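Local coordinates for protein triphenylmethane reductase (Citrobacter sp., PDB 2JL1) that binds NADP in a Rossmann-type domain and probably uses it to reduce triphenylmethane dyes, a reaction of interest for bioremediation, at residues A[2-7]-A[30-35]; A[34-39]-A[47-52]. All coordinates share one frame; numbering follows the deposited sequence.

Overall arrangement
Contact 2 lies at the edge of the parallel Rossmann sheet and contact 1 one strand further in; both reach the NADP. Contact 1 is core: it pairs strand 3-5 with strand 29-33 through backbone hydrogen bonds and buried aliphatic side chains. Contact 2 is more superficial and only partly buried. There the loop that follows strand 29-33 folds over the outermost strand 48-51, and valine, alanine and histidine side chains carry the contact. Strand 29-33 joins the two, since A31 is bonded by its backbone to E48 and R50. The shared R34 marks where sheet pairing ends and cofactor binding begins, at the 2'-phosphate and adenine.

Contact 1 of 2, residues A[2-7]-A[30-35]; sequences SIAVTG and IAIVRN. With NAP (NADP nicotinamide-adenine-dinucleotide phosphate), chain B.
A4 and I30 form a parallel bridge between strands 3-5 and 30-33, whose axes approach to 4.7 Å with 26° between their directions. The backbone of I30 takes both bonds around A4: its N donates to I3 O at 2.7 Å and its O accepts from V5 N. I32 N then donates to V5 O. On the face of A4, both isoleucines have CG1 beside their own backbone N (chi1 -65° in I32) and an extended second torsion, which carries CD1 across toward segment 2-7. I32 CD1 thus presses on the methyl of A4, A4 CB to I32 CD1 3.5 Å, a tight carbon pair that suits a residue as small as alanine. Two residues earlier I30 CD1 meets S2 CB at 3.8 Å, while S2 OG makes a weak hydrogen bond to S68 N. The other face carries V5 and A31, which pack on helix 11-20 of the same beta-alpha-beta unit. Farther along, T6 turns its CG2 to I32, and its OG1 is hydrogen-bonded to Y54 OH and I73 N. At G7 direct pairing gives way to a water, which accepts from G7 N at 3.0 Å and bonds weakly to I32 O. G7 has a positive phi, which favours glycine, and opens the glycine-rich turn of the Rossmann fold. Beyond the other strand, the R34 chain bends at chi3 (58°), so that NAP N7A lies 3.3 Å above the guanidinium plane. The phosphate sits at the guanidinium edge, where R34 NE donates a hydrogen bond to NAP O3X at 3.2 Å and R34 NH2 one to NAP O2X at 2.9 Å. An apolar, regularly bonded strand pair thus ends in a charged grip on the 2'-phosphate, the group that distinguishes NADP from NAD.

Contact 2 of 2, residues A[34-39]-A[47-52]; sequences RNVEKA and VEVRHG. With NAP (NADP nicotinamide-adenine-dinucleotide phosphate), chain B.
R34 and A39 bring the loop over strand 48-51, their CA atoms 5.4 Å from that of G52 and 6.9 Å from that of V49 respectively, while A39 N bonds back to V36 O within the turn. V36 and A39 face the strand and supply its apolar cover. The A39 methyl rests against both branches of V49, A39 CB to V49 CG2 3.7 Å; so small a side chain suits this close approach. The V36 side chain crosses that of H51 at about a right angle, its CG1 touching H51 CB at 3.8 Å. With CG anti to the backbone N (chi1 179°), the histidine ring presents its edge to the loop, H51 CD2 lying 3.0 Å from R34 O. N35 OD1 accepts weak hydrogen bonds from E37 N and K38 N, which suits asparagine at the start of a turn. R50 points away from the loop and forms a salt bridge with E48, R50 NE to E48 OE1 2.9 Å. Next to the cofactor, K38 CE comes within 3.5 Å of NAP O1X, and G52 O lies by the adenine at NAP C2A. A loop after the second strand that flanks the adenosine 2'-phosphate is characteristic of NADP-binding Rossmann folds, here of the NmrA-like family.

Contact 1 of 2, residues A[2-7]-A[30-35]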
ATOM      1  N   SER A   2     -22.081   5.450 -16.696  1.00 35.02           N
ATOM      2  CA  SER A   2     -20.950   5.001 -17.482  1.00 32.67           C
ATOM      3  C   SER A   2     -19.991   4.058 -16.768  1.00 30.84           C
ATOM      4  O   SER A   2     -19.783   4.140 -15.549  1.00 29.85           O
ATOM      5  CB  SER A   2     -20.164   6.209 -17.975  1.00 32.61           C
ATOM      6  OG  SER A   2     -19.664   6.920 -16.860  1.00 34.55           O
ATOM      7  N   ILE A   3     -19.400   3.182 -17.571  1.00 28.84           N
ATOM      8  CA  ILE A   3     -18.386   2.234 -17.119  1.00 27.23           C
ATOM      9  C   ILE A   3     -17.127   2.539 -17.937  1.00 26.30           C
ATOM     10  O   ILE A   3     -17.172   2.552 -19.163  1.00 26.01           O
ATOM     11  CB  ILE A   3     -18.842   0.780 -17.332  1.00 26.63           C
ATOM     12  CG1 ILE A   3     -20.145   0.507 -16.564  1.00 26.94           C
ATOM     13  CG2 ILE A   3     -17.712  -0.203 -16.932  1.00 26.78           C
ATOM     14  CD1 ILE A   3     -20.877  -0.772 -16.984  1.00 27.91           C
ATOM     15  N   ALA A   4     -16.033   2.844 -17.249  1.00 25.35           N
ATOM     16  CA  ALA A   4     -14.772   3.164 -17.886  1.00 24.59           C
ATOM     17  C   ALA A   4     -13.781   2.060 -17.574  1.00 24.77           C
ATOM     18  O   ALA A   4     -13.793   1.502 -16.468  1.00 24.97           O
ATOM     19  CB  ALA A   4     -14.245   4.480 -17.387  1.00 24.68           C
ATOM     20  N   VAL A   5     -12.939   1.750 -18.551  1.00 23.89           N
ATOM     21  CA  VAL A   5     -11.969   0.653 -18.441  1.00 23.79           C
ATOM     22  C   VAL A   5     -10.630   1.232 -18.810  1.00 23.12           C
ATOM     23  O   VAL A   5     -10.441   1.682 -19.951  1.00 23.15           O
ATOM     24  CB  VAL A   5     -12.323  -0.495 -19.417  1.00 23.72           C
ATOM     25  CG1 VAL A   5     -11.330  -1.674 -19.321  1.00 23.58           C
ATOM     26  CG2 VAL A   5     -13.757  -0.991 -19.194  1.00 25.15           C
ATOM     27  N   THR A   6      -9.701   1.248 -17.861  1.00 23.16           N
ATOM     28  CA  THR A   6      -8.311   1.618 -18.169  1.00 23.70           C
ATOM     29  C   THR A   6      -7.603   0.415 -18.802  1.00 24.29           C
ATOM     30  O   THR A   6      -8.139  -0.675 -18.777  1.00 23.73           O
ATOM     31  CB  THR A   6      -7.555   2.162 -16.934  1.00 24.30           C
ATOM     32  OG1 THR A   6      -7.126   1.071 -16.097  1.00 24.59           O
ATOM     33  CG2 THR A   6      -8.463   3.109 -16.140  1.00 24.60           C
ATOM     34  N   GLY A   7      -6.405   0.593 -19.362  1.00 24.45           N
ATOM     35  CA  GLY A   7      -5.755  -0.513 -20.100  1.00 25.92           C
ATOM     36  C   GLY A   7      -6.593  -1.112 -21.247  1.00 26.17           C
ATOM     37  O   GLY A   7      -6.413  -2.286 -21.644  1.00 25.49           O
ATOM     38  N   ILE A  30     -16.662   3.448 -21.664  1.00 26.81           N
ATOM     39  CA  ILE A  30     -15.584   4.387 -21.984  1.00 25.85           C
ATOM     40  C   ILE A  30     -14.229   3.681 -21.928  1.00 25.98           C
ATOM     41  O   ILE A  30     -13.825   3.161 -20.879  1.00 25.80           O
ATOM     42  CB  ILE A  30     -15.533   5.593 -21.018  1.00 25.83           C
ATOM     43  CG1 ILE A  30     -16.860   6.365 -21.006  1.00 25.24           C
ATOM     44  CG2 ILE A  30     -14.397   6.535 -21.398  1.00 26.22           C
ATOM     45  CD1 ILE A  30     -17.012   7.283 -19.817  1.00 23.94           C
ATOM     46  N   ALA A  31     -13.542   3.650 -23.058  1.00 25.54           N
ATOM     47  CA  ALA A  31     -12.212   3.094 -23.116  1.00 25.56           C
ATOM     48  C   ALA A  31     -11.243   4.200 -22.751  1.00 25.98           C
ATOM     49  O   ALA A  31     -11.226   5.257 -23.389  1.00 24.70           O
ATOM     50  CB  ALA A  31     -11.916   2.557 -24.496  1.00 26.04           C
ATOM     51  N   ILE A  32     -10.467   3.969 -21.693  1.00 25.78           N
ATOM     52  CA  ILE A  32      -9.424   4.894 -21.303  1.00 26.87           C
ATOM     53  C   ILE A  32      -8.105   4.241 -21.684  1.00 27.27           C
ATOM     54  O   ILE A  32      -7.815   3.098 -21.301  1.00 27.61           O
ATOM     55  CB  ILE A  32      -9.508   5.288 -19.807  1.00 27.09           C
ATOM     56  CG1 ILE A  32     -10.804   6.061 -19.551  1.00 28.24           C
ATOM     57  CG2 ILE A  32      -8.328   6.168 -19.418  1.00 27.31           C
ATOM     58  CD1 ILE A  32     -11.244   6.108 -18.104  1.00 29.40           C
ATOM     59  N   VAL A  33      -7.323   4.971 -22.465  1.00 27.85           N
ATOM     60  CA  VAL A  33      -6.138   4.440 -23.161  1.00 28.69           C
ATOM     61  C   VAL A  33      -4.969   5.440 -23.146  1.00 28.67           C
ATOM     62  O   VAL A  33      -5.177   6.641 -23.046  1.00 28.48           O
ATOM     63  CB  VAL A  33      -6.478   4.092 -24.666  1.00 28.27           C
ATOM     64  CG1 VAL A  33      -7.465   2.960 -24.755  1.00 29.38           C
ATOM     65  CG2 VAL A  33      -7.023   5.297 -25.408  1.00 28.35           C
ATOM     66  N   ARG A  34      -3.744   4.939 -23.247  1.00 29.67           N
ATOM     67  CA  ARG A  34      -2.562   5.802 -23.384  1.00 31.17           C
ATOM     68  C   ARG A  34      -2.346   6.246 -24.849  1.00 31.08           C
ATOM     69  O   ARG A  34      -2.002   7.405 -25.128  1.00 31.22           O
ATOM     70  CB  ARG A  34      -1.326   5.070 -22.827  1.00 31.49           C
ATOM     71  CG  ARG A  34      -0.003   5.799 -23.051  1.00 33.34           C
ATOM     72  CD  ARG A  34       1.153   5.071 -22.373  1.00 34.64           C
ATOM     73  NE  ARG A  34       1.324   3.694 -22.828  1.00 38.42           N
ATOM     74  CZ  ARG A  34       2.429   2.976 -22.626  1.00 41.25           C
ATOM     75  NH1 ARG A  34       3.461   3.522 -21.986  1.00 41.69           N
ATOM     76  NH2 ARG A  34       2.510   1.720 -23.069  1.00 41.95           N
ATOM     77  N   ASN A  35      -2.593   5.331 -25.782  1.00 31.12           N
ATOM     78  CA  ASN A  35      -2.321   5.541 -27.210  1.00 31.17           C
ATOM     79  C   ASN A  35      -3.673   5.571 -27.915  1.00 31.29           C
ATOM     80  O   ASN A  35      -4.283   4.531 -28.148  1.00 30.65           O
ATOM     81  CB  ASN A  35      -1.414   4.392 -27.718  1.00 31.21           C
ATOM     82  CG  ASN A  35      -1.057   4.485 -29.220  1.00 32.11           C
ATOM     83  OD1 ASN A  35      -1.586   5.300 -29.968  1.00 32.52           O
ATOM     84  ND2 ASN A  35      -0.152   3.614 -29.651  1.00 34.34           N
TER
HETATM   85  PA  NAP B1288      -1.241  -5.923 -21.526  1.00 36.33           P
HETATM   86  O1A NAP B1288       0.248  -5.923 -21.543  1.00 36.71           O
HETATM   87  O2A NAP B1288      -1.884  -6.492 -22.729  1.00 33.47           O
HETATM   88  O5B NAP B1288      -1.818  -4.460 -21.264  1.00 36.23           O
HETATM   89  C5B NAP B1288      -1.237  -3.523 -20.384  1.00 38.62           C
HETATM   90  C4B NAP B1288      -2.030  -2.245 -20.616  1.00 38.50           C
HETATM   91  O4B NAP B1288      -1.547  -1.192 -19.792  1.00 40.48           O
HETATM   92  C3B NAP B1288      -1.861  -1.818 -22.074  1.00 38.56           C
HETATM   93  O3B NAP B1288      -3.113  -1.482 -22.613  1.00 35.97           O
HETATM   94  C2B NAP B1288      -1.010  -0.582 -21.993  1.00 39.72           C
HETATM   95  O2B NAP B1288      -1.402   0.354 -22.947  1.00 43.53           O
HETATM   96  C1B NAP B1288      -1.372  -0.059 -20.619  1.00 37.27           C
HETATM   97  N9A NAP B1288      -0.343   0.885 -20.163  1.00 35.60           N
HETATM   98  C8A NAP B1288       1.010   0.696 -20.094  1.00 35.30           C
HETATM   99  N7A NAP B1288       1.565   1.838 -19.623  1.00 36.35           N
HETATM  100  C5A NAP B1288       0.583   2.748 -19.420  1.00 34.60           C
HETATM  101  C6A NAP B1288       0.593   4.066 -18.963  1.00 35.09           C
HETATM  102  N6A NAP B1288       1.731   4.670 -18.632  1.00 34.45           N
HETATM  103  N1A NAP B1288      -0.599   4.745 -18.858  1.00 34.41           N
HETATM  104  C2A NAP B1288      -1.784   4.136 -19.211  1.00 33.61           C
HETATM  105  N3A NAP B1288      -1.792   2.833 -19.655  1.00 33.67           N
HETATM  106  C4A NAP B1288      -0.621   2.157 -19.761  1.00 34.70           C
HETATM  107  O3  NAP B1288      -1.694  -6.750 -20.202  1.00 34.94           O
HETATM  108  PN  NAP B1288      -2.903  -7.789 -19.980  1.00 35.18           P
HETATM  109  O1N NAP B1288      -4.117  -7.152 -20.517  1.00 32.01           O
HETATM  110  O2N NAP B1288      -2.487  -9.130 -20.478  1.00 35.10           O
HETATM  111  O5D NAP B1288      -3.044  -7.790 -18.343  1.00 34.42           O
HETATM  112  C5D NAP B1288      -3.501  -6.625 -17.670  1.00 36.46           C
HETATM  113  C4D NAP B1288      -2.703  -6.274 -16.409  1.00 37.74           C
HETATM  114  O4D NAP B1288      -2.646  -7.408 -15.560  1.00 39.24           O
HETATM  115  C3D NAP B1288      -1.249  -5.900 -16.708  1.00 38.77           C
HETATM  116  O3D NAP B1288      -1.023  -4.526 -16.894  1.00 38.26           O
HETATM  117  C2D NAP B1288      -0.470  -6.429 -15.518  1.00 39.87           C
HETATM  118  O2D NAP B1288      -0.337  -5.509 -14.456  1.00 41.63           O
HETATM  119  C1D NAP B1288      -1.342  -7.562 -15.021  1.00 41.70           C
HETATM  120  N1N NAP B1288      -0.703  -8.833 -15.400  1.00 43.62           N
HETATM  121  C2N NAP B1288      -1.192  -9.962 -14.823  1.00 45.88           C
HETATM  122  C3N NAP B1288      -0.618 -11.171 -15.092  1.00 45.73           C
HETATM  123  C7N NAP B1288      -1.127 -12.395 -14.459  1.00 45.88           C
HETATM  124  O7N NAP B1288      -0.552 -13.621 -14.901  1.00 45.63           O
HETATM  125  N7N NAP B1288      -2.049 -12.256 -13.499  1.00 43.55           N
HETATM  126  C4N NAP B1288       0.417 -11.264 -16.046  1.00 46.53           C
HETATM  127  C5N NAP B1288       0.838 -10.128 -16.692  1.00 46.88           C
HETATM  128  C6N NAP B1288       0.304  -8.890 -16.318  1.00 45.79           C
HETATM  129  P2B NAP B1288      -0.671   0.468 -24.382  1.00 49.09           P
HETATM  130  O1X NAP B1288      -1.511  -0.310 -25.377  1.00 47.46           O
HETATM  131  O2X NAP B1288       0.737  -0.103 -24.361  1.00 46.44           O
HETATM  132  O3X NAP B1288      -0.645   1.949 -24.698  1.00 48.15           O
HETATM  133  O   HOH W   1      -4.562   2.749 -20.331  1.00 42.49           O

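Contact 2 of 2, residues A[34-39]-A[47-52]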
ATOM      1  N   ARG A  34      -3.744   4.939 -23.247  1.00 29.67           N
ATOM      2  CA  ARG A  34      -2.562   5.802 -23.384  1.00 31.17           C
ATOM      3  C   ARG A  34      -2.346   6.246 -24.849  1.00 31.08           C
ATOM      4  O   ARG A  34      -2.002   7.405 -25.128  1.00 31.22           O
ATOM      5  CB  ARG A  34      -1.326   5.070 -22.827  1.00 31.49           C
ATOM      6  CG  ARG A  34      -0.003   5.799 -23.051  1.00 33.34           C
ATOM      7  CD  ARG A  34       1.153   5.071 -22.373  1.00 34.64           C
ATOM      8  NE  ARG A  34       1.324   3.694 -22.828  1.00 38.42           N
ATOM      9  CZ  ARG A  34       2.429   2.976 -22.626  1.00 41.25           C
ATOM     10  NH1 ARG A  34       3.461   3.522 -21.986  1.00 41.69           N
ATOM     11  NH2 ARG A  34       2.510   1.720 -23.069  1.00 41.95           N
ATOM     12  N   ASN A  35      -2.593   5.331 -25.782  1.00 31.12           N
ATOM     13  CA  ASN A  35      -2.321   5.541 -27.210  1.00 31.17           C
ATOM     14  C   ASN A  35      -3.673   5.571 -27.915  1.00 31.29           C
ATOM     15  O   ASN A  35      -4.283   4.531 -28.148  1.00 30.65           O
ATOM     16  CB  ASN A  35      -1.414   4.392 -27.718  1.00 31.21           C
ATOM     17  CG  ASN A  35      -1.057   4.485 -29.220  1.00 32.11           C
ATOM     18  OD1 ASN A  35      -1.586   5.300 -29.968  1.00 32.52           O
ATOM     19  ND2 ASN A  35      -0.152   3.614 -29.651  1.00 34.34           N
ATOM     20  N   VAL A  36      -4.155   6.773 -28.239  1.00 31.68           N
ATOM     21  CA  VAL A  36      -5.501   6.927 -28.798  1.00 32.08           C
ATOM     22  C   VAL A  36      -5.650   6.381 -30.226  1.00 32.84           C
ATOM     23  O   VAL A  36      -6.745   5.981 -30.623  1.00 32.60           O
ATOM     24  CB  VAL A  36      -6.032   8.383 -28.683  1.00 32.37           C
ATOM     25  CG1 VAL A  36      -6.216   8.756 -27.216  1.00 32.51           C
ATOM     26  CG2 VAL A  36      -5.103   9.361 -29.387  1.00 31.53           C
ATOM     27  N   GLU A  37      -4.547   6.357 -30.975  1.00 33.75           N
ATOM     28  CA  GLU A  37      -4.505   5.769 -32.319  1.00 35.43           C
ATOM     29  C   GLU A  37      -4.795   4.257 -32.294  1.00 35.98           C
ATOM     30  O   GLU A  37      -5.517   3.754 -33.154  1.00 35.97           O
ATOM     31  CB  GLU A  37      -3.151   6.064 -32.984  1.00 35.79           C
ATOM     32  CG  GLU A  37      -3.039   5.712 -34.487  1.00 38.45           C
ATOM     33  CD  GLU A  37      -2.637   4.257 -34.741  1.00 41.56           C
ATOM     34  OE1 GLU A  37      -2.166   3.568 -33.798  1.00 43.26           O
ATOM     35  OE2 GLU A  37      -2.794   3.804 -35.900  1.00 43.34           O
ATOM     36  N   LYS A  38      -4.226   3.555 -31.306  1.00 36.57           N
ATOM     37  CA  LYS A  38      -4.504   2.135 -31.020  1.00 37.54           C
ATOM     38  C   LYS A  38      -5.982   1.822 -30.791  1.00 37.71           C
ATOM     39  O   LYS A  38      -6.443   0.728 -31.097  1.00 37.74           O
ATOM     40  CB  LYS A  38      -3.741   1.716 -29.762  1.00 37.52           C
ATOM     41  CG  LYS A  38      -2.407   1.053 -29.974  1.00 40.08           C
ATOM     42  CD  LYS A  38      -2.440  -0.393 -29.461  1.00 42.63           C
ATOM     43  CE  LYS A  38      -1.109  -0.815 -28.829  1.00 44.80           C
ATOM     44  NZ  LYS A  38       0.061  -0.874 -29.787  1.00 46.29           N
ATOM     45  N   ALA A  39      -6.717   2.779 -30.231  1.00 38.70           N
ATOM     46  CA  ALA A  39      -8.108   2.551 -29.845  1.00 39.77           C
ATOM     47  C   ALA A  39      -9.133   2.806 -30.962  1.00 40.64           C
ATOM     48  O   ALA A  39     -10.333   2.905 -30.689  1.00 40.49           O
ATOM     49  CB  ALA A  39      -8.447   3.366 -28.594  1.00 39.68           C
ATOM     50  N   VAL A  47     -17.779   2.706 -28.845  1.00 32.79           N
ATOM     51  CA  VAL A  47     -17.231   2.919 -27.510  1.00 31.37           C
ATOM     52  C   VAL A  47     -16.453   4.231 -27.505  1.00 30.84           C
ATOM     53  O   VAL A  47     -15.597   4.455 -28.361  1.00 29.90           O
ATOM     54  CB  VAL A  47     -16.322   1.739 -27.059  1.00 31.73           C
ATOM     55  CG1 VAL A  47     -15.690   2.017 -25.676  1.00 31.51           C
ATOM     56  CG2 VAL A  47     -17.109   0.432 -27.026  1.00 31.21           C
ATOM     57  N   GLU A  48     -16.770   5.098 -26.543  1.00 30.25           N
ATOM     58  CA  GLU A  48     -16.070   6.372 -26.381  1.00 29.89           C
ATOM     59  C   GLU A  48     -14.643   6.132 -25.898  1.00 28.45           C
ATOM     60  O   GLU A  48     -14.418   5.374 -24.955  1.00 29.04           O
ATOM     61  CB  GLU A  48     -16.812   7.281 -25.389  1.00 29.65           C
ATOM     62  CG  GLU A  48     -16.233   8.710 -25.295  1.00 30.97           C
ATOM     63  CD  GLU A  48     -16.779   9.507 -24.119  1.00 32.07           C
ATOM     64  OE1 GLU A  48     -16.119  10.480 -23.688  1.00 34.06           O
ATOM     65  OE2 GLU A  48     -17.868   9.161 -23.614  1.00 34.78           O
ATOM     66  N   VAL A  49     -13.690   6.790 -26.544  1.00 27.14           N
ATOM     67  CA  VAL A  49     -12.258   6.659 -26.214  1.00 25.61           C
ATOM     68  C   VAL A  49     -11.808   7.943 -25.517  1.00 25.13           C
ATOM     69  O   VAL A  49     -12.123   9.037 -25.973  1.00 24.18           O
ATOM     70  CB  VAL A  49     -11.399   6.444 -27.507  1.00 25.04           C
ATOM     71  CG1 VAL A  49      -9.912   6.655 -27.239  1.00 25.25           C
ATOM     72  CG2 VAL A  49     -11.655   5.072 -28.134  1.00 24.80           C
ATOM     73  N   ARG A  50     -11.079   7.817 -24.415  1.00 24.70           N
ATOM     74  CA  ARG A  50     -10.461   8.985 -23.769  1.00 24.38           C
ATOM     75  C   ARG A  50      -9.008   8.684 -23.509  1.00 24.46           C
ATOM     76  O   ARG A  50      -8.655   7.542 -23.276  1.00 24.06           O
ATOM     77  CB  ARG A  50     -11.136   9.315 -22.442  1.00 24.13           C
ATOM     78  CG  ARG A  50     -12.550   9.785 -22.568  1.00 23.80           C
ATOM     79  CD  ARG A  50     -13.167   9.969 -21.206  1.00 23.95           C
ATOM     80  NE  ARG A  50     -14.547  10.426 -21.308  1.00 24.09           N
ATOM     81  CZ  ARG A  50     -15.301  10.829 -20.281  1.00 27.39           C
ATOM     82  NH1 ARG A  50     -14.817  10.823 -19.037  1.00 26.63           N
ATOM     83  NH2 ARG A  50     -16.557  11.236 -20.496  1.00 24.43           N
ATOM     84  N   HIS A  51      -8.174   9.716 -23.567  1.00 24.85           N
ATOM     85  CA  HIS A  51      -6.755   9.582 -23.285  1.00 24.73           C
ATOM     86  C   HIS A  51      -6.540   9.631 -21.779  1.00 24.83           C
ATOM     87  O   HIS A  51      -6.962  10.560 -21.118  1.00 24.56           O
ATOM     88  CB  HIS A  51      -5.980  10.713 -23.946  1.00 24.74           C
ATOM     89  CG  HIS A  51      -4.506  10.671 -23.691  1.00 24.92           C
ATOM     90  ND1 HIS A  51      -3.829  11.709 -23.090  1.00 25.69           N
ATOM     91  CD2 HIS A  51      -3.575   9.723 -23.967  1.00 24.91           C
ATOM     92  CE1 HIS A  51      -2.545  11.403 -23.003  1.00 25.98           C
ATOM     93  NE2 HIS A  51      -2.363  10.205 -23.527  1.00 23.24           N
ATOM     94  N   GLY A  52      -5.869   8.628 -21.246  1.00 25.08           N
ATOM     95  CA  GLY A  52      -5.558   8.606 -19.824  1.00 25.96           C
ATOM     96  C   GLY A  52      -4.241   7.888 -19.700  1.00 26.60           C
ATOM     97  O   GLY A  52      -4.152   6.704 -20.011  1.00 27.15           O
TER
HETATM   98  PA  NAP B1288      -1.241  -5.923 -21.526  1.00 36.33           P
HETATM   99  O1A NAP B1288       0.248  -5.923 -21.543  1.00 36.71           O
HETATM  100  O2A NAP B1288      -1.884  -6.492 -22.729  1.00 33.47           O
HETATM  101  O5B NAP B1288      -1.818  -4.460 -21.264  1.00 36.23           O
HETATM  102  C5B NAP B1288      -1.237  -3.523 -20.384  1.00 38.62           C
HETATM  103  C4B NAP B1288      -2.030  -2.245 -20.616  1.00 38.50           C
HETATM  104  O4B NAP B1288      -1.547  -1.192 -19.792  1.00 40.48           O
HETATM  105  C3B NAP B1288      -1.861  -1.818 -22.074  1.00 38.56           C
HETATM  106  O3B NAP B1288      -3.113  -1.482 -22.613  1.00 35.97           O
HETATM  107  C2B NAP B1288      -1.010  -0.582 -21.993  1.00 39.72           C
HETATM  108  O2B NAP B1288      -1.402   0.354 -22.947  1.00 43.53           O
HETATM  109  C1B NAP B1288      -1.372  -0.059 -20.619  1.00 37.27           C
HETATM  110  N9A NAP B1288      -0.343   0.885 -20.163  1.00 35.60           N
HETATM  111  C8A NAP B1288       1.010   0.696 -20.094  1.00 35.30           C
HETATM  112  N7A NAP B1288       1.565   1.838 -19.623  1.00 36.35           N
HETATM  113  C5A NAP B1288       0.583   2.748 -19.420  1.00 34.60           C
HETATM  114  C6A NAP B1288       0.593   4.066 -18.963  1.00 35.09           C
HETATM  115  N6A NAP B1288       1.731   4.670 -18.632  1.00 34.45           N
HETATM  116  N1A NAP B1288      -0.599   4.745 -18.858  1.00 34.41           N
HETATM  117  C2A NAP B1288      -1.784   4.136 -19.211  1.00 33.61           C
HETATM  118  N3A NAP B1288      -1.792   2.833 -19.655  1.00 33.67           N
HETATM  119  C4A NAP B1288      -0.621   2.157 -19.761  1.00 34.70           C
HETATM  120  O3  NAP B1288      -1.694  -6.750 -20.202  1.00 34.94           O
HETATM  121  PN  NAP B1288      -2.903  -7.789 -19.980  1.00 35.18           P
HETATM  122  O1N NAP B1288      -4.117  -7.152 -20.517  1.00 32.01           O
HETATM  123  O2N NAP B1288      -2.487  -9.130 -20.478  1.00 35.10           O
HETATM  124  O5D NAP B1288      -3.044  -7.790 -18.343  1.00 34.42           O
HETATM  125  C5D NAP B1288      -3.501  -6.625 -17.670  1.00 36.46           C
HETATM  126  C4D NAP B1288      -2.703  -6.274 -16.409  1.00 37.74           C
HETATM  127  O4D NAP B1288      -2.646  -7.408 -15.560  1.00 39.24           O
HETATM  128  C3D NAP B1288      -1.249  -5.900 -16.708  1.00 38.77           C
HETATM  129  O3D NAP B1288      -1.023  -4.526 -16.894  1.00 38.26           O
HETATM  130  C2D NAP B1288      -0.470  -6.429 -15.518  1.00 39.87           C
HETATM  131  O2D NAP B1288      -0.337  -5.509 -14.456  1.00 41.63           O
HETATM  132  C1D NAP B1288      -1.342  -7.562 -15.021  1.00 41.70           C
HETATM  133  N1N NAP B1288      -0.703  -8.833 -15.400  1.00 43.62           N
HETATM  134  C2N NAP B1288      -1.192  -9.962 -14.823  1.00 45.88           C
HETATM  135  C3N NAP B1288      -0.618 -11.171 -15.092  1.00 45.73           C
HETATM  136  C7N NAP B1288      -1.127 -12.395 -14.459  1.00 45.88           C
HETATM  137  O7N NAP B1288      -0.552 -13.621 -14.901  1.00 45.63           O
HETATM  138  N7N NAP B1288      -2.049 -12.256 -13.499  1.00 43.55           N
HETATM  139  C4N NAP B1288       0.417 -11.264 -16.046  1.00 46.53           C
HETATM  140  C5N NAP B1288       0.838 -10.128 -16.692  1.00 46.88           C
HETATM  141  C6N NAP B1288       0.304  -8.890 -16.318  1.00 45.79           C
HETATM  142  P2B NAP B1288      -0.671   0.468 -24.382  1.00 49.09           P
HETATM  143  O1X NAP B1288      -1.511  -0.310 -25.377  1.00 47.46           O
HETATM  144  O2X NAP B1288       0.737  -0.103 -24.361  1.00 46.44           O
HETATM  145  O3X NAP B1288      -0.645   1.949 -24.698  1.00 48.15           O